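Local coordinates for protein exopolyphosphatase (Cytophaga hutchinsonii, PDB 3MDQ) that probably cleaves orthophosphate from the ends of inorganic polyphosphate chains, as an exopolyphosphatase of the actin-like ATPase superfamily, at residues S211-F214 against D215-E219; P242-N245 against R246-Q250; S254-R257 against E258-I262; G264-E267 against L268-D271. All coordinates share one frame; numbering follows the deposited sequence. Where two conformers were deposited one is given.

Contact 1: S211-F214 against D215-E219; sequences SGTF and DTLAE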
# COMPACT_ATOMS: atom_id res chain seq x y z
N SER A 211 2.35 -3.10 2.10
CA SER A 211 1.19 -3.19 1.23
C SER A 211 1.33 -4.29 0.21
O SER A 211 2.24 -5.14 0.33
CB SER A 211 0.84 -1.83 0.66
OG SER A 211 0.13 -1.11 1.63
N GLY A 212 0.44 -4.36 -0.78
CA GLY A 212 0.20 -5.60 -1.49
C GLY A 212 1.37 -6.15 -2.26
O GLY A 212 1.57 -7.38 -2.27
N THR A 213 2.11 -5.31 -2.94
CA THR A 213 3.27 -5.76 -3.71
C THR A 213 4.26 -6.47 -2.79
O THR A 213 4.72 -7.58 -3.05
CB THR A 213 3.97 -4.65 -4.46
OG1 THR A 213 3.07 -4.14 -5.46
CG2 THR A 213 5.23 -5.13 -5.15
N PHE A 214 4.60 -5.83 -1.68
CA PHE A 214 5.54 -6.43 -0.75
C PHE A 214 4.99 -7.70 -0.09
O PHE A 214 5.74 -8.66 0.10
CB PHE A 214 5.98 -5.39 0.28
CG PHE A 214 6.99 -4.40 -0.25
CD1 PHE A 214 8.33 -4.76 -0.37
CD2 PHE A 214 6.62 -3.09 -0.58
CE1 PHE A 214 9.25 -3.86 -0.84
CE2 PHE A 214 7.55 -2.17 -1.02
CZ PHE A 214 8.87 -2.54 -1.16
N ASP A 215 3.70 -7.74 0.21
CA ASP A 215 3.09 -8.95 0.78
C ASP A 215 3.22 -10.09 -0.22
O ASP A 215 3.57 -11.21 0.15
CB ASP A 215 1.60 -8.76 1.10
CG ASP A 215 1.34 -7.78 2.22
OD1 ASP A 215 2.24 -7.49 3.01
OD2 ASP A 215 0.16 -7.32 2.34
N THR A 216 2.96 -9.79 -1.50
CA THR A 216 3.09 -10.82 -2.54
C THR A 216 4.53 -11.33 -2.70
O THR A 216 4.76 -12.54 -2.86
CB THR A 216 2.47 -10.36 -3.88
OG1 THR A 216 1.04 -10.33 -3.73
CG2 THR A 216 2.82 -11.31 -5.04
N LEU A 217 5.52 -10.43 -2.62
CA LEU A 217 6.91 -10.85 -2.71
C LEU A 217 7.24 -11.79 -1.56
O LEU A 217 7.90 -12.82 -1.76
CB LEU A 217 7.88 -9.66 -2.73
CG LEU A 217 7.72 -8.72 -3.94
CD1 LEU A 217 8.63 -7.50 -3.76
CD2 LEU A 217 8.00 -9.51 -5.25
N ALA A 218 6.80 -11.44 -0.35
CA ALA A 218 7.01 -12.30 0.78
C ALA A 218 6.37 -13.67 0.56
O ALA A 218 7.00 -14.71 0.80
CB ALA A 218 6.50 -11.65 2.06
N GLU A 219 5.11 -13.69 0.13
CA GLU A 219 4.41 -14.94 -0.06
C GLU A 219 5.08 -15.80 -1.13
O GLU A 219 5.20 -17.00 -0.95
CB GLU A 219 2.93 -14.70 -0.39
CG GLU A 219 2.11 -14.21 0.81
CD GLU A 219 0.66 -13.85 0.48
OE1 GLU A 219 0.30 -13.79 -0.71
OE2 GLU A 219 -0.12 -13.60 1.42
O HOH W 1 1.84 -4.95 4.15
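Asp-215, Thr-216, Leu-217 and Ala-218 each send their backbone N-H back four residues, to the carbonyls of Ser-211, Gly-212, Thr-213 and Phe-214, and so wind the first turns of helix 212-225. Ser-211 stands at the N-cap, yet its hydroxyl does no capping and bonds Asp-137 instead. Water 1 joins this end to the first turn: it accepts from Ser-211 N at 2.8 Å and donates to Asp-215 OD1 at 2.8 Å. With CG beside its own backbone N (chi1 -67°), the Asp-215 carboxylate folds back toward the helix start, bringing CG to 3.4 Å from Ser-211 O; an acid suits a helix beginning, where its charge would probably be favoured by the dipole. The buried face is apolar. Leu-217 CD1 comes obliquely to Phe-214 CD1 at 4.4 Å; Phe-214 fills the space against strands 133-138 and 291-295, and Leu-217 meets Ile-277 and Ile-280. Thr-216 OG1 is hydrogen-bonded to Arg-269 NH1, and Gly-212 keeps the first turn slim where Arg-269 NE packs against its carbonyl carbon. This passage after strand 206-210, with a sulfate close to Asp-215, is consistent with the anion-binding end of a strand-to-helix connection in an actin-like domain.

Contact 2: P242-N245 against R246-Q250; sequences PDFN and RLRKQ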
# COMPACT_ATOMS: atom_id res chain seq x y z
N PRO A 242 19.51 -11.37 -2.23
CA PRO A 242 19.46 -12.44 -3.24
C PRO A 242 18.06 -12.94 -3.56
O PRO A 242 17.74 -13.23 -4.73
CB PRO A 242 20.34 -13.52 -2.65
CG PRO A 242 21.32 -12.79 -1.87
CD PRO A 242 20.55 -11.65 -1.21
N ASP A 243 17.21 -13.08 -2.53
CA ASP A 243 15.85 -13.49 -2.76
C ASP A 243 15.07 -12.44 -3.57
O ASP A 243 14.34 -12.78 -4.49
CB ASP A 243 15.17 -13.89 -1.46
CG ASP A 243 15.55 -15.35 -1.01
OD1 ASP A 243 16.15 -16.15 -1.78
OD2 ASP A 243 15.18 -15.76 0.06
N PHE A 244 15.27 -11.16 -3.25
CA PHE A 244 14.66 -10.08 -4.01
C PHE A 244 15.12 -10.14 -5.45
O PHE A 244 14.30 -10.00 -6.39
CB PHE A 244 14.98 -8.68 -3.45
CG PHE A 244 14.44 -7.59 -4.31
CD1 PHE A 244 13.08 -7.34 -4.34
CD2 PHE A 244 15.28 -6.91 -5.18
CE1 PHE A 244 12.58 -6.35 -5.17
CE2 PHE A 244 14.76 -5.94 -6.04
CZ PHE A 244 13.43 -5.69 -6.03
N ASN A 245 16.40 -10.32 -5.67
CA ASN A 245 16.87 -10.34 -7.06
C ASN A 245 16.37 -11.55 -7.86
O ASN A 245 16.15 -11.44 -9.08
CB ASN A 245 18.39 -10.16 -7.11
CG ASN A 245 18.81 -8.72 -6.84
OD1 ASN A 245 18.25 -7.75 -7.42
ND2 ASN A 245 19.80 -8.56 -5.98
N ARG A 246 16.15 -12.69 -7.21
CA ARG A 246 15.51 -13.82 -7.89
C ARG A 246 14.08 -13.47 -8.30
O ARG A 246 13.68 -13.73 -9.45
CB ARG A 246 15.48 -15.07 -7.00
CG ARG A 246 14.98 -16.34 -7.71
CD ARG A 246 14.57 -17.44 -6.73
NE ARG A 246 13.27 -17.17 -6.10
CZ ARG A 246 13.07 -16.72 -4.86
NH1 ARG A 246 14.07 -16.50 -4.02
NH2 ARG A 246 11.83 -16.52 -4.44
N LEU A 247 13.35 -12.84 -7.38
CA LEU A 247 11.98 -12.47 -7.68
C LEU A 247 11.94 -11.41 -8.76
O LEU A 247 11.06 -11.46 -9.62
CB LEU A 247 11.30 -11.93 -6.41
CG LEU A 247 11.05 -12.96 -5.31
CD1 LEU A 247 10.76 -12.29 -3.91
CD2 LEU A 247 9.92 -13.91 -5.78
N ARG A 248 12.86 -10.47 -8.72
CA ARG A 248 12.93 -9.40 -9.71
C ARG A 248 13.17 -10.00 -11.10
O ARG A 248 12.46 -9.66 -12.06
CB ARG A 248 14.03 -8.41 -9.36
CG ARG A 248 14.29 -7.34 -10.42
CD ARG A 248 15.48 -6.46 -10.05
NE ARG A 248 16.75 -7.16 -10.08
CZ ARG A 248 17.40 -7.55 -11.17
NH1 ARG A 248 16.90 -7.31 -12.37
NH2 ARG A 248 18.56 -8.20 -11.06
N LYS A 249 14.12 -10.90 -11.19
CA LYS A 249 14.45 -11.49 -12.50
C LYS A 249 13.23 -12.27 -13.02
O LYS A 249 12.86 -12.16 -14.21
CB LYS A 249 15.69 -12.37 -12.41
CG LYS A 249 16.95 -11.59 -12.31
CD LYS A 249 18.11 -12.57 -12.04
CE LYS A 249 19.46 -11.88 -12.00
NZ LYS A 249 20.50 -12.77 -11.38
N GLN A 250 12.59 -13.02 -12.13
CA GLN A 250 11.40 -13.82 -12.49
C GLN A 250 10.27 -12.91 -13.00
O GLN A 250 9.71 -13.14 -14.07
CB GLN A 250 10.93 -14.67 -11.29
CG GLN A 250 9.61 -15.35 -11.52
CD GLN A 250 9.04 -16.04 -10.31
OE1 GLN A 250 9.71 -16.14 -9.27
NE2 GLN A 250 7.80 -16.50 -10.42
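Asp-243 with Arg-246, and Asn-245 with Arg-248, form two polar pairs spaced three residues apart on helix 241-253, an amphipathic helix that follows edge strand 236-240 and turns its apolar side to helices 212-225 and 267-286. The charged pair is a salt bridge between Asp-243 OD1 and Arg-246 NH1, 3.1 Å long. The two side chains run alongside each other, the arginine bent at chi3 (76°) to bring NH1 round to the acid, and the carboxylate and guanidinium planes stand nearly perpendicular. Helix 212-225 supplies further partners: Asp-243 OD2 is bonded to His-225 and Asn-221, and Arg-246 NH2 to Asn-221, which tie both charges to the neighbouring helix. The second pair is a neutral acceptor with a charged donor. Arg-248 NE gives a nearly straight bond (175°) to Asn-245 OD1 at 3.1 Å, and the oxygen lies in the guanidinium plane, at its edge. Glu-281 is a more distant, weak partner of the same NE. Replacing Arg-248 by an alanine would probably leave the Asn-245 amide without its helical mate and free to turn. Apolar packing lies beneath. Phe-244, its ring against helix 267-286, has Arg-248 CB over one face, and its CE2 is 4.1 Å from Arg-248 CD, so the aliphatic stem of the arginine extends the hydrophobic cover. Leu-247 suits the buried side facing Leu-217, with CG 3.4 Å from Asp-243 O. The Lys-249 stem extends outward to solvent after passing over Asn-245 O, its CG 3.3 Å from that oxygen.

Contact 3: S254-R257 against E258-I262; sequences STRR and ERLAI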
# COMPACT_ATOMS: atom_id res chain seq x y z
N SER A 254 8.49 -12.25 -16.85
CA SER A 254 7.15 -12.79 -16.89
C SER A 254 6.21 -12.03 -17.81
O SER A 254 6.33 -10.82 -18.02
CB SER A 254 6.55 -12.86 -15.46
OG SER A 254 6.17 -11.55 -15.01
N THR A 255 5.22 -12.76 -18.33
CA THR A 255 4.08 -12.14 -18.95
C THR A 255 2.94 -11.93 -17.96
O THR A 255 2.87 -12.58 -16.92
CB THR A 255 3.56 -12.98 -20.14
OG1 THR A 255 2.99 -14.17 -19.61
CG2 THR A 255 4.66 -13.32 -21.11
N ARG A 256 2.03 -11.03 -18.30
CA ARG A 256 0.84 -10.81 -17.50
C ARG A 256 0.10 -12.13 -17.25
O ARG A 256 -0.32 -12.43 -16.13
CB ARG A 256 -0.10 -9.80 -18.17
CG ARG A 256 -1.38 -9.58 -17.41
CD ARG A 256 -2.30 -8.58 -18.13
NE ARG A 256 -3.61 -8.58 -17.51
CZ ARG A 256 -4.65 -9.29 -17.91
NH1 ARG A 256 -4.57 -10.11 -18.96
NH2 ARG A 256 -5.79 -9.20 -17.23
N ARG A 257 -0.09 -12.91 -18.30
CA ARG A 257 -0.80 -14.18 -18.18
C ARG A 257 -0.13 -15.12 -17.19
O ARG A 257 -0.80 -15.77 -16.39
CB ARG A 257 -0.92 -14.84 -19.55
CG ARG A 257 -1.70 -16.13 -19.54
CD ARG A 257 -3.09 -15.92 -19.04
NE ARG A 257 -3.87 -14.99 -19.84
CZ ARG A 257 -5.14 -14.71 -19.58
NH1 ARG A 257 -5.73 -15.30 -18.54
NH2 ARG A 257 -5.82 -13.85 -20.33
N GLU A 258 1.20 -15.19 -17.22
CA GLU A 258 1.95 -16.02 -16.25
C GLU A 258 1.75 -15.51 -14.83
O GLU A 258 1.59 -16.29 -13.89
CB GLU A 258 3.43 -16.04 -16.56
CG GLU A 258 3.74 -16.84 -17.82
CD GLU A 258 5.15 -16.68 -18.33
OE1 GLU A 258 5.85 -15.67 -18.05
OE2 GLU A 258 5.54 -17.57 -19.11
N ARG A 259 1.75 -14.20 -14.65
CA ARG A 259 1.60 -13.64 -13.29
C ARG A 259 0.21 -13.89 -12.69
O ARG A 259 0.07 -14.10 -11.47
CB ARG A 259 1.94 -12.15 -13.32
CG ARG A 259 3.40 -11.88 -13.60
CD ARG A 259 3.75 -10.43 -13.31
NE ARG A 259 2.97 -9.43 -14.05
CZ ARG A 259 3.22 -9.04 -15.29
NH1 ARG A 259 4.19 -9.62 -16.03
NH2 ARG A 259 2.51 -8.07 -15.82
N LEU A 260 -0.80 -13.92 -13.54
CA LEU A 260 -2.16 -14.19 -13.08
C LEU A 260 -2.23 -15.56 -12.41
O LEU A 260 -3.13 -15.80 -11.61
CB LEU A 260 -3.16 -14.08 -14.22
CG LEU A 260 -3.39 -12.67 -14.79
CD1 LEU A 260 -4.26 -12.74 -16.07
CD2 LEU A 260 -4.04 -11.74 -13.76
N ALA A 261 -1.28 -16.45 -12.71
CA ALA A 261 -1.26 -17.80 -12.13
C ALA A 261 -0.48 -17.92 -10.82
O ALA A 261 -0.49 -18.99 -10.19
CB ALA A 261 -0.69 -18.77 -13.15
N ILE A 262 0.15 -16.84 -10.37
CA ILE A 262 0.90 -16.85 -9.12
C ILE A 262 -0.11 -16.78 -7.95
O ILE A 262 -1.06 -15.98 -7.95
CB ILE A 262 1.89 -15.69 -9.06
CG1 ILE A 262 2.94 -15.85 -10.15
CG2 ILE A 262 2.58 -15.61 -7.68
CD1 ILE A 262 3.84 -14.63 -10.30
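A capping box between Thr-255 and Glu-258 opens the short helix 256-260. Thr-255 OG1 accepts from Glu-258 N at 3.2 Å, and in return Glu-258 OE1 accepts from Thr-255 N at 3.0 Å, the donor arriving from above the carboxylate plane, 40° out of it. Threonine fits the N-cap because OG1, held between its own N and carbonyl carbon (chi1 69°), faces the N-H groups of the first turn, while an extended glutamate three residues on is long enough to reach back. Ser-254, just before the cap, uses its hydroxyl twice: it accepts from Arg-259 NH1 at 2.9 Å, lying at the edge of the guanidinium and near its plane, and bonds to Leu-251 O. One face of that guanidinium lies against the backbone of Arg-256, with CA 3.5 Å above the plane. Arg-259 NH1 is thus held by Ser-254 OG and its NE by Ala-270 O, which suits a long, buried side chain threaded between this helix and helix 267-286. On the side facing the start of helix 267-286, Leu-260 CD1 sits 3.8 Å above the guanidinium plane of Arg-256, toward its rim, so a methyl shields one flat side of a group whose N-H edges form salt bridges with Glu-267 and Asp-271. The whole is a capped short helix that bridges helix 241-253 and helix 267-286, with Arg-256 and Arg-259 fixed to the start of the latter.

Contact 4: G264-E267 against L268-D271; sequences GMIE and LRAD. With SO4 (sulfate ion), chain E; SO4 (sulfate ion), chain F.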
# COMPACT_ATOMS: atom_id res chain seq x y z
N GLY A 264 -2.04 -15.80 -4.89
CA GLY A 264 -2.25 -14.52 -4.21
C GLY A 264 -2.08 -13.29 -5.08
O GLY A 264 -2.29 -12.16 -4.63
N MSE A 265 -1.69 -13.49 -6.33
CA MSE A 265 -1.49 -12.35 -7.17
C MSE A 265 -2.82 -12.00 -7.85
O MSE A 265 -3.17 -12.53 -8.90
CB MSE A 265 -0.41 -12.63 -8.20
CG MSE A 265 -0.09 -11.42 -9.07
SE MSE A 265 1.16 -10.23 -8.45
CE MSE A 265 2.76 -11.33 -8.67
N ILE A 266 -3.53 -11.06 -7.25
CA ILE A 266 -4.80 -10.60 -7.82
C ILE A 266 -4.57 -9.84 -9.15
O ILE A 266 -3.48 -9.30 -9.38
CB ILE A 266 -5.60 -9.74 -6.80
CG1 ILE A 266 -4.87 -8.46 -6.40
CG2 ILE A 266 -5.93 -10.60 -5.52
CD1 ILE A 266 -5.65 -7.62 -5.35
N GLU A 267 -5.59 -9.80 -10.01
CA GLU A 267 -5.45 -9.21 -11.36
C GLU A 267 -4.82 -7.81 -11.39
O GLU A 267 -3.88 -7.55 -12.15
CB GLU A 267 -6.79 -9.16 -12.08
CG GLU A 267 -6.62 -8.94 -13.62
CD GLU A 267 -6.72 -7.49 -14.10
OE1 GLU A 267 -7.17 -6.63 -13.32
OE2 GLU A 267 -6.37 -7.21 -15.29
N LEU A 268 -5.29 -6.89 -10.56
CA LEU A 268 -4.77 -5.53 -10.64
C LEU A 268 -3.31 -5.46 -10.20
O LEU A 268 -2.52 -4.68 -10.74
CB LEU A 268 -5.63 -4.56 -9.80
CG LEU A 268 -7.02 -4.30 -10.41
CD1 LEU A 268 -7.89 -3.57 -9.36
CD2 LEU A 268 -6.97 -3.49 -11.71
N ARG A 269 -2.94 -6.30 -9.25
CA ARG A 269 -1.53 -6.39 -8.85
C ARG A 269 -0.68 -7.06 -9.94
O ARG A 269 0.40 -6.57 -10.25
CB ARG A 269 -1.40 -7.08 -7.53
CG ARG A 269 0.01 -6.92 -6.89
CD ARG A 269 0.04 -7.62 -5.54
NE ARG A 269 -1.01 -7.05 -4.73
CZ ARG A 269 -1.68 -7.68 -3.78
NH1 ARG A 269 -1.42 -8.94 -3.43
NH2 ARG A 269 -2.63 -7.02 -3.14
N ALA A 270 -1.16 -8.13 -10.56
CA ALA A 270 -0.47 -8.71 -11.71
C ALA A 270 -0.18 -7.66 -12.77
O ALA A 270 0.91 -7.66 -13.37
CB ALA A 270 -1.27 -9.86 -12.31
N ASP A 271 -1.12 -6.76 -13.00
CA ASP A 271 -0.92 -5.74 -14.01
C ASP A 271 0.22 -4.77 -13.71
O ASP A 271 0.93 -4.36 -14.64
CB ASP A 271 -2.17 -4.92 -14.22
CG ASP A 271 -3.32 -5.72 -14.80
OD1 ASP A 271 -3.08 -6.78 -15.40
OD2 ASP A 271 -4.47 -5.24 -14.61
S SO4 E . -2.69 -3.72 -4.77
O1 SO4 E . -3.01 -4.01 -6.20
O2 SO4 E . -2.62 -2.33 -4.41
O3 SO4 E . -1.31 -4.24 -4.50
O4 SO4 E . -3.63 -4.38 -3.84
S SO4 F . -2.83 -7.98 0.54
O1 SO4 F . -3.37 -8.55 -0.70
O2 SO4 F . -2.98 -6.53 0.48
O3 SO4 F . -1.43 -8.35 0.64
O4 SO4 F . -3.58 -8.50 1.69
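Arg-269 CB lies 3.6 Å from Ile-266 O, and the side chain then leaves helix 267-286 along the loop that precedes it. CG passes the selenium of Met-265, a selenomethionine, with CG and SE 3.8 Å apart. CD follows the same selenium at 4.1 Å from SE, before a bend at chi3 (-57°) turns the end of the chain toward two bound sulfates. NE gives a hydrogen bond to O3 of the chain E sulfate at 2.8 Å. CZ has Ile-266 CG1 over its centre, a branched aliphatic chain that covers one flat face and leaves the N-H edge to the anions. NH2 serves both, bonding O4 of the chain E sulfate at 2.9 Å (angle 166°) and O1 of the chain F sulfate at 3.0 Å. NH1 reaches the latter O1 weakly and bonds Thr-216. Ile-266 is the N-cap of helix 267-286; Ala-270 N bonds Ile-266 O, as expected of a helix start, and positive-phi Gly-264 lets the loop turn before it. Both sulfates probably came from the crystallisation liquor; their further ligands Asn-14, Thr-15 and Lys-35 make the site consistent with one for phosphate groups of the substrate. A leucine in place of Arg-269 has no side-chain N-H groups, and the two anions and Thr-216 OG1 would probably be left without this shared partner. Met-265 CG also packs on Ala-270, small enough to fit beneath it. Farther along, Glu-267 OE2 and Asp-271 OD2 stand only 2.8 Å apart with their carboxylate planes nearly perpendicular, a crowding probably eased by Arg-256, which forms salt bridges to both acids.

Contact 1 is the most buried of the four; contacts 2 and 3 lie farther out, their centres about 20 and 21 Å from the centre of the chain, and contact 4 sits between, at the sulfates. Contacts 1 and 4 meet through Thr-216 and Arg-269, while apolar Leu-217 and Leu-247 join contact 1 to contact 2. Contacts 3 and 4 belong to successive helices, tied by Arg-256 and Arg-259 to residues of helix 267-286. The chemistry changes with place: hydrophobic packing on the inner face of contact 1, with a polar helix start toward the sulfates; paired charges and amides on helix 241-253; a capping box of Thr-255 and Glu-258; and Arg-269 turned to anions.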